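Local coordinates for replication initiation and membrane attachment protein (Geobacillus stearothermophilus 10, PDB 5WTN) that is a tetrameric primosomal protein that probably acts in starting bacterial DNA replication and forms a complex with a primosomal re-initiation protein, at residues A[47-52]-A[105-110]; A[30-35]-A[141-146]; A[213-218]-A[250-255]. All coordinates share one frame; numbering follows the deposited sequence.

Interaction 1 of 3, residues A[47-52]-A[105-110]; sequences MTLWGE and FLYELR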
ATOM      1  N   MET A  47       7.741  -7.543 -11.198  1.00  7.45           N
ATOM      2  CA  MET A  47       6.483  -6.817 -11.084  1.00  7.77           C
ATOM      3  C   MET A  47       5.364  -7.612 -11.748  1.00  9.37           C
ATOM      4  O   MET A  47       4.301  -7.814 -11.161  1.00  8.42           O
ATOM      5  CB  MET A  47       6.600  -5.433 -11.724  1.00  7.42           C
ATOM      6  CG  MET A  47       7.574  -4.503 -11.018  1.00 12.24           C
ATOM      7  SD  MET A  47       7.047  -4.083  -9.346  1.00  8.33           S
ATOM      8  CE  MET A  47       7.777  -5.425  -8.412  1.00 11.35           C
ATOM      9  N   THR A  48       5.611  -8.063 -12.975  1.00  8.76           N
ATOM     10  CA  THR A  48       4.653  -8.878 -13.687  1.00  8.37           C
ATOM     11  C   THR A  48       4.307 -10.171 -12.912  1.00  8.73           C
ATOM     12  O   THR A  48       3.134 -10.527 -12.785  1.00  9.55           O
ATOM     13  CB  THR A  48       5.115  -9.133 -15.147  1.00  7.84           C
ATOM     14  OG1 THR A  48       5.275  -7.871 -15.815  1.00  8.22           O
ATOM     15  CG2 THR A  48       4.107  -9.967 -15.902  1.00  6.70           C
ATOM     16  N   LEU A  49       5.301 -10.850 -12.354  1.00  7.26           N
ATOM     17  CA  LEU A  49       5.009 -12.040 -11.555  1.00  8.53           C
ATOM     18  C   LEU A  49       4.115 -11.769 -10.329  1.00  9.11           C
ATOM     19  O   LEU A  49       3.187 -12.508 -10.033  1.00  9.10           O
ATOM     20  CB  LEU A  49       6.306 -12.708 -11.141  1.00  8.58           C
ATOM     21  CG  LEU A  49       6.957 -13.458 -12.294  1.00  8.15           C
ATOM     22  CD1 LEU A  49       8.230 -14.167 -11.860  1.00  7.21           C
ATOM     23  CD2 LEU A  49       5.946 -14.440 -12.853  1.00  7.11           C
ATOM     24  N   TRP A  50       4.402 -10.675  -9.641  1.00 12.05           N
ATOM     25  CA  TRP A  50       3.621 -10.187  -8.507  1.00 12.89           C
ATOM     26  C   TRP A  50       2.193  -9.863  -8.932  1.00 12.05           C
ATOM     27  O   TRP A  50       1.246 -10.249  -8.249  1.00 12.53           O
ATOM     28  CB  TRP A  50       4.344  -8.970  -7.918  1.00 13.88           C
ATOM     29  CG  TRP A  50       3.677  -8.195  -6.788  1.00 25.07           C
ATOM     30  CD1 TRP A  50       2.514  -8.497  -6.132  1.00 28.40           C
ATOM     31  CD2 TRP A  50       4.172  -6.980  -6.178  1.00 29.90           C
ATOM     32  NE1 TRP A  50       2.256  -7.546  -5.161  1.00 33.82           N
ATOM     33  CE2 TRP A  50       3.256  -6.606  -5.175  1.00 33.61           C
ATOM     34  CE3 TRP A  50       5.306  -6.182  -6.386  1.00 26.33           C
ATOM     35  CZ2 TRP A  50       3.437  -5.454  -4.387  1.00 38.66           C
ATOM     36  CZ3 TRP A  50       5.488  -5.044  -5.604  1.00 30.64           C
ATOM     37  CH2 TRP A  50       4.559  -4.689  -4.617  1.00 34.83           C
ATOM     38  N   GLY A  51       2.040  -9.171 -10.059  1.00 10.39           N
ATOM     39  CA  GLY A  51       0.727  -8.914 -10.612  1.00  9.30           C
ATOM     40  C   GLY A  51       0.032 -10.207 -10.989  1.00 13.51           C
ATOM     41  O   GLY A  51      -1.170 -10.373 -10.749  1.00 12.97           O
ATOM     42  N   GLU A  52       0.786 -11.144 -11.566  1.00 13.24           N
ATOM     43  CA  GLU A  52       0.201 -12.414 -11.983  1.00 14.02           C
ATOM     44  C   GLU A  52      -0.314 -13.221 -10.823  1.00 14.10           C
ATOM     45  O   GLU A  52      -1.291 -13.947 -10.962  1.00 18.77           O
ATOM     46  CB  GLU A  52       1.194 -13.248 -12.798  1.00 17.65           C
ATOM     47  CG  GLU A  52       1.074 -13.061 -14.316  1.00 17.66           C
ATOM     48  CD  GLU A  52      -0.197 -13.669 -14.877  1.00 22.32           C
ATOM     49  OE1 GLU A  52      -0.130 -14.728 -15.548  1.00 25.25           O
ATOM     50  OE2 GLU A  52      -1.276 -13.090 -14.657  1.00 22.44           O
ATOM     51  N   PHE A 105       5.712 -25.363 -14.527  1.00 13.95           N
ATOM     52  CA  PHE A 105       6.547 -24.629 -13.569  1.00 16.20           C
ATOM     53  C   PHE A 105       5.761 -24.033 -12.409  1.00 15.53           C
ATOM     54  O   PHE A 105       4.632 -23.578 -12.586  1.00 16.87           O
ATOM     55  CB  PHE A 105       7.278 -23.489 -14.266  1.00 15.31           C
ATOM     56  CG  PHE A 105       8.298 -23.950 -15.229  1.00 17.04           C
ATOM     57  CD1 PHE A 105       9.565 -24.281 -14.797  1.00 17.13           C
ATOM     58  CD2 PHE A 105       7.991 -24.085 -16.575  1.00 19.89           C
ATOM     59  CE1 PHE A 105      10.526 -24.720 -15.688  1.00 20.78           C
ATOM     60  CE2 PHE A 105       8.948 -24.532 -17.477  1.00 20.34           C
ATOM     61  CZ  PHE A 105      10.217 -24.849 -17.029  1.00 24.30           C
ATOM     62  N   LEU A 106       6.365 -24.034 -11.226  1.00 13.17           N
ATOM     63  CA  LEU A 106       5.831 -23.287 -10.099  1.00 12.96           C
ATOM     64  C   LEU A 106       6.768 -22.113  -9.848  1.00 12.27           C
ATOM     65  O   LEU A 106       7.938 -22.297  -9.534  1.00 12.66           O
ATOM     66  CB  LEU A 106       5.766 -24.184  -8.868  1.00 18.00           C
ATOM     67  CG  LEU A 106       4.610 -23.971  -7.889  1.00 17.00           C
ATOM     68  CD1 LEU A 106       4.539 -25.110  -6.885  1.00 16.51           C
ATOM     69  CD2 LEU A 106       4.761 -22.633  -7.196  1.00 15.28           C
ATOM     70  N   TYR A 107       6.263 -20.901 -10.016  1.00 12.11           N
ATOM     71  CA  TYR A 107       7.060 -19.716  -9.741  1.00 10.00           C
ATOM     72  C   TYR A 107       6.686 -19.189  -8.383  1.00  9.07           C
ATOM     73  O   TYR A 107       5.611 -18.626  -8.203  1.00  8.85           O
ATOM     74  CB  TYR A 107       6.775 -18.649 -10.788  1.00  9.49           C
ATOM     75  CG  TYR A 107       7.355 -18.987 -12.126  1.00  9.72           C
ATOM     76  CD1 TYR A 107       8.594 -19.600 -12.226  1.00 11.03           C
ATOM     77  CD2 TYR A 107       6.662 -18.727 -13.291  1.00 10.61           C
ATOM     78  CE1 TYR A 107       9.144 -19.929 -13.458  1.00 13.66           C
ATOM     79  CE2 TYR A 107       7.201 -19.055 -14.534  1.00 12.43           C
ATOM     80  CZ  TYR A 107       8.443 -19.658 -14.612  1.00 15.11           C
ATOM     81  OH  TYR A 107       8.989 -19.989 -15.834  1.00 14.02           O
ATOM     82  N   GLU A 108       7.584 -19.369  -7.423  1.00 10.35           N
ATOM     83  CA  GLU A 108       7.301 -18.995  -6.035  1.00 12.02           C
ATOM     84  C   GLU A 108       7.985 -17.663  -5.716  1.00 11.51           C
ATOM     85  O   GLU A 108       9.207 -17.572  -5.603  1.00 10.17           O
ATOM     86  CB  GLU A 108       7.724 -20.139  -5.094  1.00 12.53           C
ATOM     87  CG  GLU A 108       7.969 -19.794  -3.635  1.00 16.00           C
ATOM     88  CD  GLU A 108       6.688 -19.616  -2.827  1.00 21.20           C
ATOM     89  OE1 GLU A 108       5.582 -19.828  -3.385  1.00 21.60           O
ATOM     90  OE2 GLU A 108       6.788 -19.259  -1.629  1.00 19.93           O
ATOM     91  N   LEU A 109       7.184 -16.616  -5.596  1.00 11.51           N
ATOM     92  CA  LEU A 109       7.747 -15.288  -5.391  1.00 11.41           C
ATOM     93  C   LEU A 109       8.260 -15.072  -3.980  1.00 10.72           C
ATOM     94  O   LEU A 109       7.604 -15.413  -2.997  1.00 13.21           O
ATOM     95  CB  LEU A 109       6.707 -14.227  -5.698  1.00 12.07           C
ATOM     96  CG  LEU A 109       6.608 -13.800  -7.144  1.00 11.05           C
ATOM     97  CD1 LEU A 109       5.552 -12.756  -7.220  1.00 13.28           C
ATOM     98  CD2 LEU A 109       7.931 -13.210  -7.592  1.00 11.59           C
ATOM     99  N   ARG A 110       9.430 -14.472  -3.871  1.00 11.79           N
ATOM    100  CA  ARG A 110       9.977 -14.149  -2.566  1.00  9.38           C
ATOM    101  C   ARG A 110      10.099 -12.637  -2.414  1.00  9.88           C
ATOM    102  O   ARG A 110      10.412 -11.921  -3.360  1.00  8.62           O
ATOM    103  CB  ARG A 110      11.318 -14.834  -2.416  1.00 11.51           C
ATOM    104  CG  ARG A 110      11.235 -16.345  -2.629  1.00 14.53           C
ATOM    105  CD  ARG A 110      12.499 -17.025  -2.141  1.00 28.31           C
ATOM    106  NE  ARG A 110      12.860 -16.522  -0.814  1.00 48.63           N
ATOM    107  CZ  ARG A 110      12.696 -17.195   0.323  1.00 51.06           C
ATOM    108  NH1 ARG A 110      12.215 -18.440   0.316  1.00 40.24           N
ATOM    109  NH2 ARG A 110      13.034 -16.617   1.469  1.00 54.67           N
TER

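Interaction 2 of 3, residues A[30-35]-A[141-146]; sequences LTLLYQ and SNFFAR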
ATOM      1  N   LEU A  30      13.074  -2.870  -4.167  1.00 13.56           N
ATOM      2  CA  LEU A  30      13.225  -3.422  -5.498  1.00 11.95           C
ATOM      3  C   LEU A  30      13.706  -2.390  -6.487  1.00 11.73           C
ATOM      4  O   LEU A  30      14.601  -2.641  -7.282  1.00 10.67           O
ATOM      5  CB  LEU A  30      11.909  -3.988  -5.983  1.00 13.22           C
ATOM      6  CG  LEU A  30      11.609  -5.362  -5.400  1.00 14.69           C
ATOM      7  CD1 LEU A  30      10.116  -5.599  -5.517  1.00 13.41           C
ATOM      8  CD2 LEU A  30      12.408  -6.449  -6.095  1.00 10.00           C
ATOM      9  N   THR A  31      13.119  -1.214  -6.435  1.00 12.65           N
ATOM     10  CA  THR A  31      13.460  -0.217  -7.415  1.00 12.66           C
ATOM     11  C   THR A  31      14.794   0.433  -7.138  1.00 13.88           C
ATOM     12  O   THR A  31      15.510   0.762  -8.084  1.00 14.78           O
ATOM     13  CB  THR A  31      12.401   0.850  -7.504  1.00 12.56           C
ATOM     14  OG1 THR A  31      11.113   0.224  -7.553  1.00 13.91           O
ATOM     15  CG2 THR A  31      12.612   1.690  -8.753  1.00 15.32           C
ATOM     16  N   LEU A  32      15.101   0.670  -5.861  1.00 12.77           N
ATOM     17  CA  LEU A  32      16.316   1.403  -5.512  1.00 13.28           C
ATOM     18  C   LEU A  32      17.544   0.607  -5.109  1.00 13.11           C
ATOM     19  O   LEU A  32      18.646   1.139  -5.098  1.00 15.61           O
ATOM     20  CB  LEU A  32      16.012   2.432  -4.437  1.00 14.52           C
ATOM     21  CG  LEU A  32      14.794   3.291  -4.736  1.00 15.02           C
ATOM     22  CD1 LEU A  32      14.592   4.247  -3.590  1.00 20.73           C
ATOM     23  CD2 LEU A  32      14.987   4.045  -6.029  1.00 14.19           C
ATOM     24  N   LEU A  33      17.379  -0.667  -4.798  1.00 11.74           N
ATOM     25  CA  LEU A  33      18.477  -1.422  -4.176  1.00 12.23           C
ATOM     26  C   LEU A  33      18.843  -2.616  -5.045  1.00 12.92           C
ATOM     27  O   LEU A  33      20.006  -2.846  -5.387  1.00 11.70           O
ATOM     28  CB  LEU A  33      18.159  -1.836  -2.734  1.00 12.14           C
ATOM     29  CG  LEU A  33      18.036  -0.734  -1.678  1.00 12.48           C
ATOM     30  CD1 LEU A  33      17.831  -1.371  -0.324  1.00 11.64           C
ATOM     31  CD2 LEU A  33      19.241   0.178  -1.679  1.00 10.41           C
ATOM     32  N   TYR A  34      17.833  -3.422  -5.324  1.00 12.77           N
ATOM     33  CA  TYR A  34      17.980  -4.517  -6.244  1.00 11.37           C
ATOM     34  C   TYR A  34      18.161  -4.129  -7.699  1.00 10.46           C
ATOM     35  O   TYR A  34      18.906  -4.785  -8.406  1.00 10.85           O
ATOM     36  CB  TYR A  34      16.785  -5.430  -6.121  1.00 11.06           C
ATOM     37  CG  TYR A  34      16.866  -6.328  -4.929  1.00  8.31           C
ATOM     38  CD1 TYR A  34      16.558  -5.864  -3.674  1.00  7.88           C
ATOM     39  CD2 TYR A  34      17.228  -7.662  -5.068  1.00  8.93           C
ATOM     40  CE1 TYR A  34      16.616  -6.704  -2.579  1.00  8.95           C
ATOM     41  CE2 TYR A  34      17.277  -8.503  -3.980  1.00  9.22           C
ATOM     42  CZ  TYR A  34      16.974  -8.016  -2.740  1.00  7.43           C
ATOM     43  OH  TYR A  34      17.031  -8.849  -1.664  1.00  8.62           O
ATOM     44  N   GLN A  35      17.475  -3.091  -8.161  1.00 11.66           N
ATOM     45  CA  GLN A  35      17.507  -2.780  -9.591  1.00 12.23           C
ATOM     46  C   GLN A  35      18.882  -2.456 -10.124  1.00 12.16           C
ATOM     47  O   GLN A  35      19.235  -2.950 -11.170  1.00 11.50           O
ATOM     48  CB  GLN A  35      16.530  -1.678  -9.974  1.00 13.73           C
ATOM     49  CG  GLN A  35      16.217  -1.648 -11.467  1.00 11.87           C
ATOM     50  CD  GLN A  35      15.428  -0.409 -11.863  1.00 14.46           C
ATOM     51  OE1 GLN A  35      15.177  -0.152 -13.047  1.00 17.65           O
ATOM     52  NE2 GLN A  35      15.020   0.355 -10.880  1.00 15.31           N
ATOM     53  N   SER A 141      21.278   4.621   1.614  1.00 23.72           N
ATOM     54  CA  SER A 141      21.387   4.220   3.011  1.00 25.48           C
ATOM     55  C   SER A 141      20.549   5.112   3.922  1.00 28.21           C
ATOM     56  O   SER A 141      19.797   4.617   4.762  1.00 31.84           O
ATOM     57  CB  SER A 141      22.850   4.239   3.459  1.00 25.59           C
ATOM     58  OG  SER A 141      23.084   3.276   4.473  1.00 28.30           O
ATOM     59  N   ASN A 142      20.679   6.425   3.756  1.00 26.52           N
ATOM     60  CA  ASN A 142      19.941   7.365   4.595  1.00 28.30           C
ATOM     61  C   ASN A 142      18.444   7.240   4.402  1.00 32.39           C
ATOM     62  O   ASN A 142      17.698   7.190   5.374  1.00 35.53           O
ATOM     63  CB  ASN A 142      20.369   8.805   4.333  1.00 33.56           C
ATOM     64  CG  ASN A 142      21.745   9.118   4.896  1.00 34.55           C
ATOM     65  OD1 ASN A 142      22.177   8.503   5.878  1.00 37.52           O
ATOM     66  ND2 ASN A 142      22.443  10.072   4.273  1.00 28.20           N
ATOM     67  N   PHE A 143      18.020   7.187   3.144  1.00 30.08           N
ATOM     68  CA  PHE A 143      16.620   7.043   2.792  1.00 27.08           C
ATOM     69  C   PHE A 143      15.982   5.850   3.495  1.00 30.04           C
ATOM     70  O   PHE A 143      14.816   5.898   3.897  1.00 32.88           O
ATOM     71  CB  PHE A 143      16.517   6.871   1.281  1.00 29.73           C
ATOM     72  CG  PHE A 143      15.117   6.727   0.778  1.00 30.78           C
ATOM     73  CD1 PHE A 143      14.396   7.842   0.411  1.00 28.94           C
ATOM     74  CD2 PHE A 143      14.519   5.468   0.660  1.00 32.35           C
ATOM     75  CE1 PHE A 143      13.087   7.723  -0.063  1.00 33.02           C
ATOM     76  CE2 PHE A 143      13.211   5.343   0.196  1.00 31.70           C
ATOM     77  CZ  PHE A 143      12.495   6.476  -0.168  1.00 31.11           C
ATOM     78  N   PHE A 144      16.748   4.776   3.641  1.00 27.88           N
ATOM     79  CA  PHE A 144      16.259   3.566   4.306  1.00 30.88           C
ATOM     80  C   PHE A 144      16.585   3.516   5.806  1.00 33.17           C
ATOM     81  O   PHE A 144      16.472   2.473   6.455  1.00 30.70           O
ATOM     82  CB  PHE A 144      16.732   2.303   3.582  1.00 27.08           C
ATOM     83  CG  PHE A 144      16.058   2.081   2.257  1.00 28.23           C
ATOM     84  CD1 PHE A 144      14.762   1.575   2.195  1.00 27.80           C
ATOM     85  CD2 PHE A 144      16.720   2.369   1.068  1.00 26.36           C
ATOM     86  CE1 PHE A 144      14.130   1.354   0.960  1.00 26.18           C
ATOM     87  CE2 PHE A 144      16.095   2.156  -0.168  1.00 30.05           C
ATOM     88  CZ  PHE A 144      14.794   1.648  -0.222  1.00 24.38           C
ATOM     89  N   ALA A 145      17.063   4.630   6.343  1.00 36.37           N
ATOM     90  CA  ALA A 145      17.413   4.669   7.758  1.00 36.50           C
ATOM     91  C   ALA A 145      16.485   5.581   8.552  1.00 36.87           C
ATOM     92  O   ALA A 145      15.848   6.485   8.004  1.00 37.07           O
ATOM     93  CB  ALA A 145      18.865   5.081   7.950  1.00 33.31           C
ATOM     94  N   ARG A 146      16.441   5.349   9.861  1.00 38.57           N
ATOM     95  CA  ARG A 146      15.691   6.191  10.785  1.00 42.76           C
ATOM     96  C   ARG A 146      16.546   6.478  12.018  1.00 41.21           C
ATOM     97  O   ARG A 146      17.272   5.605  12.491  1.00 40.38           O
ATOM     98  CB  ARG A 146      14.383   5.511  11.194  1.00 41.53           C
ATOM     99  CG  ARG A 146      13.496   5.120  10.024  1.00 39.49           C
ATOM    100  CD  ARG A 146      12.795   6.333   9.433  1.00 44.44           C
ATOM    101  NE  ARG A 146      11.929   5.973   8.314  1.00 48.86           N
ATOM    102  CZ  ARG A 146      10.763   5.346   8.442  1.00 51.39           C
ATOM    103  NH1 ARG A 146      10.319   5.008   9.644  1.00 44.27           N
ATOM    104  NH2 ARG A 146      10.042   5.059   7.367  1.00 47.40           N
TER

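Interaction 3 of 3, residues A[213-218]-A[250-255]; sequences AGLSKQ and LVLGVI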
ATOM      1  N   ALA A 213      12.524 -26.876  41.926  1.00 40.33           N
ATOM      2  CA  ALA A 213      12.812 -27.689  43.092  1.00 44.76           C
ATOM      3  C   ALA A 213      12.245 -29.088  42.852  1.00 52.72           C
ATOM      4  O   ALA A 213      12.883 -30.102  43.165  1.00 53.29           O
ATOM      5  CB  ALA A 213      12.206 -27.068  44.331  1.00 43.38           C
ATOM      6  N   GLY A 214      11.041 -29.127  42.285  1.00 50.58           N
ATOM      7  CA  GLY A 214      10.404 -30.373  41.918  1.00 47.95           C
ATOM      8  C   GLY A 214      11.230 -31.160  40.921  1.00 50.54           C
ATOM      9  O   GLY A 214      11.452 -32.354  41.109  1.00 55.16           O
ATOM     10  N   LEU A 215      11.692 -30.506  39.862  1.00 45.84           N
ATOM     11  CA  LEU A 215      12.437 -31.218  38.832  1.00 48.19           C
ATOM     12  C   LEU A 215      13.752 -31.778  39.347  1.00 52.01           C
ATOM     13  O   LEU A 215      14.151 -32.875  38.957  1.00 54.92           O
ATOM     14  CB  LEU A 215      12.691 -30.340  37.607  1.00 44.78           C
ATOM     15  CG  LEU A 215      11.474 -29.857  36.824  1.00 45.04           C
ATOM     16  CD1 LEU A 215      11.931 -29.220  35.537  1.00 44.92           C
ATOM     17  CD2 LEU A 215      10.503 -30.987  36.528  1.00 43.06           C
ATOM     18  N   SER A 216      14.426 -31.038  40.224  1.00 51.24           N
ATOM     19  CA  SER A 216      15.729 -31.481  40.699  1.00 55.12           C
ATOM     20  C   SER A 216      15.619 -32.733  41.584  1.00 55.21           C
ATOM     21  O   SER A 216      16.516 -33.586  41.581  1.00 54.61           O
ATOM     22  CB  SER A 216      16.469 -30.347  41.408  1.00 55.86           C
ATOM     23  OG  SER A 216      17.872 -30.555  41.338  1.00 64.23           O
ATOM     24  N   LYS A 217      14.506 -32.845  42.308  1.00 54.51           N
ATOM     25  CA  LYS A 217      14.197 -34.028  43.115  1.00 55.63           C
ATOM     26  C   LYS A 217      13.973 -35.259  42.237  1.00 56.66           C
ATOM     27  O   LYS A 217      14.240 -36.390  42.653  1.00 55.97           O
ATOM     28  CB  LYS A 217      12.953 -33.770  43.973  1.00 54.64           C
ATOM     29  CG  LYS A 217      12.781 -34.707  45.167  1.00 61.60           C
ATOM     30  CD  LYS A 217      11.655 -34.230  46.094  1.00 65.47           C
ATOM     31  CE  LYS A 217      11.698 -32.708  46.333  1.00 69.26           C
ATOM     32  NZ  LYS A 217      12.890 -32.226  47.093  1.00 59.67           N
ATOM     33  N   GLN A 218      13.476 -35.015  41.024  1.00 53.30           N
ATOM     34  CA  GLN A 218      13.188 -36.059  40.043  1.00 53.52           C
ATOM     35  C   GLN A 218      14.330 -36.281  39.074  1.00 52.88           C
ATOM     36  O   GLN A 218      14.153 -36.968  38.062  1.00 53.81           O
ATOM     37  CB  GLN A 218      11.901 -35.771  39.268  1.00 53.12           C
ATOM     38  CG  GLN A 218      10.673 -35.550  40.149  1.00 56.40           C
ATOM     39  CD  GLN A 218      10.358 -36.732  41.046  1.00 56.69           C
ATOM     40  OE1 GLN A 218      10.798 -37.864  40.799  1.00 56.75           O
ATOM     41  NE2 GLN A 218       9.584 -36.476  42.097  1.00 58.58           N
ATOM     42  N   LEU A 250       3.030 -32.358  33.831  1.00 29.08           N
ATOM     43  CA  LEU A 250       2.975 -32.150  32.392  1.00 27.66           C
ATOM     44  C   LEU A 250       4.356 -32.226  31.756  1.00 28.10           C
ATOM     45  O   LEU A 250       4.544 -32.853  30.715  1.00 29.08           O
ATOM     46  CB  LEU A 250       2.359 -30.792  32.086  1.00 27.88           C
ATOM     47  CG  LEU A 250       0.972 -30.553  32.672  1.00 30.34           C
ATOM     48  CD1 LEU A 250       0.459 -29.179  32.246  1.00 27.37           C
ATOM     49  CD2 LEU A 250       0.014 -31.658  32.240  1.00 26.35           C
ATOM     50  N   VAL A 251       5.332 -31.595  32.388  1.00 27.68           N
ATOM     51  CA  VAL A 251       6.671 -31.608  31.833  1.00 29.73           C
ATOM     52  C   VAL A 251       7.180 -33.043  31.864  1.00 27.17           C
ATOM     53  O   VAL A 251       7.621 -33.570  30.848  1.00 27.38           O
ATOM     54  CB  VAL A 251       7.602 -30.615  32.568  1.00 27.85           C
ATOM     55  CG1 VAL A 251       9.056 -30.876  32.230  1.00 25.60           C
ATOM     56  CG2 VAL A 251       7.221 -29.202  32.192  1.00 27.78           C
ATOM     57  N   LEU A 252       7.053 -33.683  33.018  1.00 26.29           N
ATOM     58  CA  LEU A 252       7.485 -35.060  33.189  1.00 27.23           C
ATOM     59  C   LEU A 252       6.763 -36.060  32.261  1.00 27.88           C
ATOM     60  O   LEU A 252       7.264 -37.142  32.013  1.00 26.77           O
ATOM     61  CB  LEU A 252       7.329 -35.479  34.652  1.00 25.73           C
ATOM     62  CG  LEU A 252       8.317 -34.856  35.647  1.00 25.85           C
ATOM     63  CD1 LEU A 252       8.016 -35.275  37.077  1.00 29.54           C
ATOM     64  CD2 LEU A 252       9.740 -35.226  35.289  1.00 24.19           C
ATOM     65  N   GLY A 253       5.599 -35.704  31.740  1.00 26.12           N
ATOM     66  CA  GLY A 253       4.893 -36.618  30.878  1.00 24.47           C
ATOM     67  C   GLY A 253       5.387 -36.545  29.451  1.00 29.19           C
ATOM     68  O   GLY A 253       5.302 -37.521  28.708  1.00 33.89           O
ATOM     69  N   VAL A 254       5.853 -35.370  29.048  1.00 28.96           N
ATOM     70  CA  VAL A 254       6.320 -35.153  27.682  1.00 24.89           C
ATOM     71  C   VAL A 254       7.847 -35.152  27.479  1.00 27.49           C
ATOM     72  O   VAL A 254       8.335 -34.900  26.374  1.00 31.25           O
ATOM     73  CB  VAL A 254       5.687 -33.895  27.117  1.00 28.60           C
ATOM     74  CG1 VAL A 254       4.197 -33.940  27.377  1.00 29.85           C
ATOM     75  CG2 VAL A 254       6.282 -32.665  27.784  1.00 32.65           C
ATOM     76  N   ILE A 255       8.609 -35.404  28.537  1.00 27.97           N
ATOM     77  CA  ILE A 255      10.065 -35.287  28.444  1.00 29.40           C
ATOM     78  C   ILE A 255      10.789 -36.517  27.870  1.00 32.30           C
ATOM     79  O   ILE A 255      10.511 -37.655  28.258  1.00 29.86           O
ATOM     80  CB  ILE A 255      10.684 -34.852  29.801  1.00 30.04           C
ATOM     81  CG1 ILE A 255      12.172 -34.529  29.656  1.00 34.82           C
ATOM     82  CG2 ILE A 255      10.473 -35.904  30.860  1.00 28.46           C
ATOM     83  CD1 ILE A 255      12.786 -33.958  30.921  1.00 36.33           C
TER

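Interaction 1 of 3, residues A[47-52]-A[105-110]
Leu109 drives its isobutyl end against the backbone of helix 40-55, between Leu49 and Trp50. Its CD1 methyl lies over the peptide that joins them, 3.6 Å from Leu49 C, and also faces Trp50 CB at 4.0 Å. The other branch, CD2, turns to the side of Leu49 and meets its CB at 3.9 Å; both methyls reach Leu49 CB, and CD1 also reaches Trp50. Leu49 points at the strand and divides its contacts: its CB serves Leu109, while its CD2 methyl reaches along the strand to Tyr107 CD2, 4.4 Å away, and approaches that ring obliquely. Leu49 thus packs on both Tyr107 and Leu109, two strand residues that face the helix. The phenol ring has the CB of Phe105 over one face, offset toward the rim, and its hydroxyl is hydrogen-bonded to His63. Trp50 behaves differently. With CG anti to the backbone N (chi1 175°), it sends the indole away; of its side chain it brings CB to Leu109 CD1, its backbone N coming closer to that methyl at 3.4 Å. Met47 CE lies at the edge of the indole, in its plane, and Arg27 of the second subunit makes a cation-pi contact with it. No hydrogen bond joins helix and strand; the side-chain contacts are apolar, with one methyl resting on a peptide group. The axes of segments 47-52 and 105-109 approach to 9.5 Å at 101°. Such a helix laid against a small sheet is consistent with a winged-helix type of domain. Strand 104-109 is an inner strand, parallel to 13-17 and antiparallel to 90-95; Leu22 in a loop touches both Trp50 and Leu109, and helix 63-70 packs on Thr48 and Glu52.

Interaction 2 of 3, residues A[30-35]-A[141-146]
Phe144 projects its ring against Leu33, whose branched end closes over it from the opposite direction. Leu33 CG meets Phe144 CE2 at 3.8 Å, and its CD1 methyl sits over the ring face in a CH-pi contact, 4.2 Å from the centroid and 23° off the normal. Phe143 blocks the opposite face: its CD2 lies above the centre of the Phe144 ring. The ring of Phe144 is therefore a flat plate clamped between a leucine methyl and an aromatic edge. The two phenylalanines are successive residues, and their different first torsions bring the rings together: Phe143 has CG anti to its backbone N (chi1 -179°), while Phe144 has it beside N (chi1 -71°). Between their outer ends is a notch, and Leu32 CD1 is the bump that fits there, 4.2 Å from Phe143 CE2 and 4.3 Å from Phe144 CZ; the Leu32 side chain crosses that of Phe143 at about a right angle. The helix carrying the leucines widens into a pi-type turn at 30-34, and Leu32 and Leu33 both face the phenylalanines. Phe144 is where the chain leaves helix 134-143. Helix 115-119 flanks the contact, Phe118 and Phe119 packing on Leu33 and Pro115 on Phe144, while Leu55 of the second subunit, in its helix 40-55, touches both Leu32 and Phe143.

Interaction 3 of 3, residues A[213-218]-A[250-255]
Leu252 reaches across to two residues of 213-218, and its two methyls take different partners. CD1 meets Gln218 CG at 4.1 Å, while CD2 faces Leu215 CD2 at 4.5 Å, so one leucine bridges Leu215 in the last turn and Gln218 just beyond the helix. Its CG lies beside the backbone N (chi1 -71°) and the chain is then extended, which holds the forked end out toward the other helix. Leu215 leaves its backbone to one side of the contact, and only the end of its side chain comes nearer. With the same beside-N first torsion, followed by an extended second one, its CD2 is brought up to Leu252 and stands equally loosely, at 4.5 Å, from Val251 CG1. Gln218 is the first residue past the helix and takes a folded shape. Its chain turns about its CB-CG bond (chi2 -59°), so the methylene carbon touches the leucine while the amide oxygen and nitrogen are carried away, OE1 to 5.3 Å from Leu252 CD1. The two side chains cross at about a right angle, so the touch is local and does not run along their lengths. Val220, in the loop that follows helix 208-217, packs on both Leu215 and Leu252 and joins the two sides, and Gln248 of helix 244-254 touches Leu215 and Gln218. Both segments belong to the helical C-terminal part of the fragment, where Val251 also packs on Leu266 of helix 263-278. Leu215 is buried, Leu252 partly so, and Gln218 lies at the exposed margin. Chemically the contact is carbon against carbon: no hydrogen bond or charge pair links the segments, and such loose approaches point to weak, undirected dispersion and the hydrophobic effect, with the glutamine lending its aliphatic portion.

How the interactions relate
From the N terminus, helix 24-38 supplies the first half of interaction 2 and helix 40-55, next in the chain, the first half of interaction 1. Strand 104-109 returns to close the inner loop; the chain then passes through helices 115-119 and 122-132 before the end of helix 134-143 closes the outer one. Interaction 1 is thus nested within interaction 2, and the two touch where Met47 CE packs on Leu30 CD1, 3.7 Å apart. Interaction 3 follows in series, beyond a partly unmodelled linker, and joins helices 208-217 and 244-254 on the far side of the chain's centre from the other two, its centre about 49 Å from that of interaction 1.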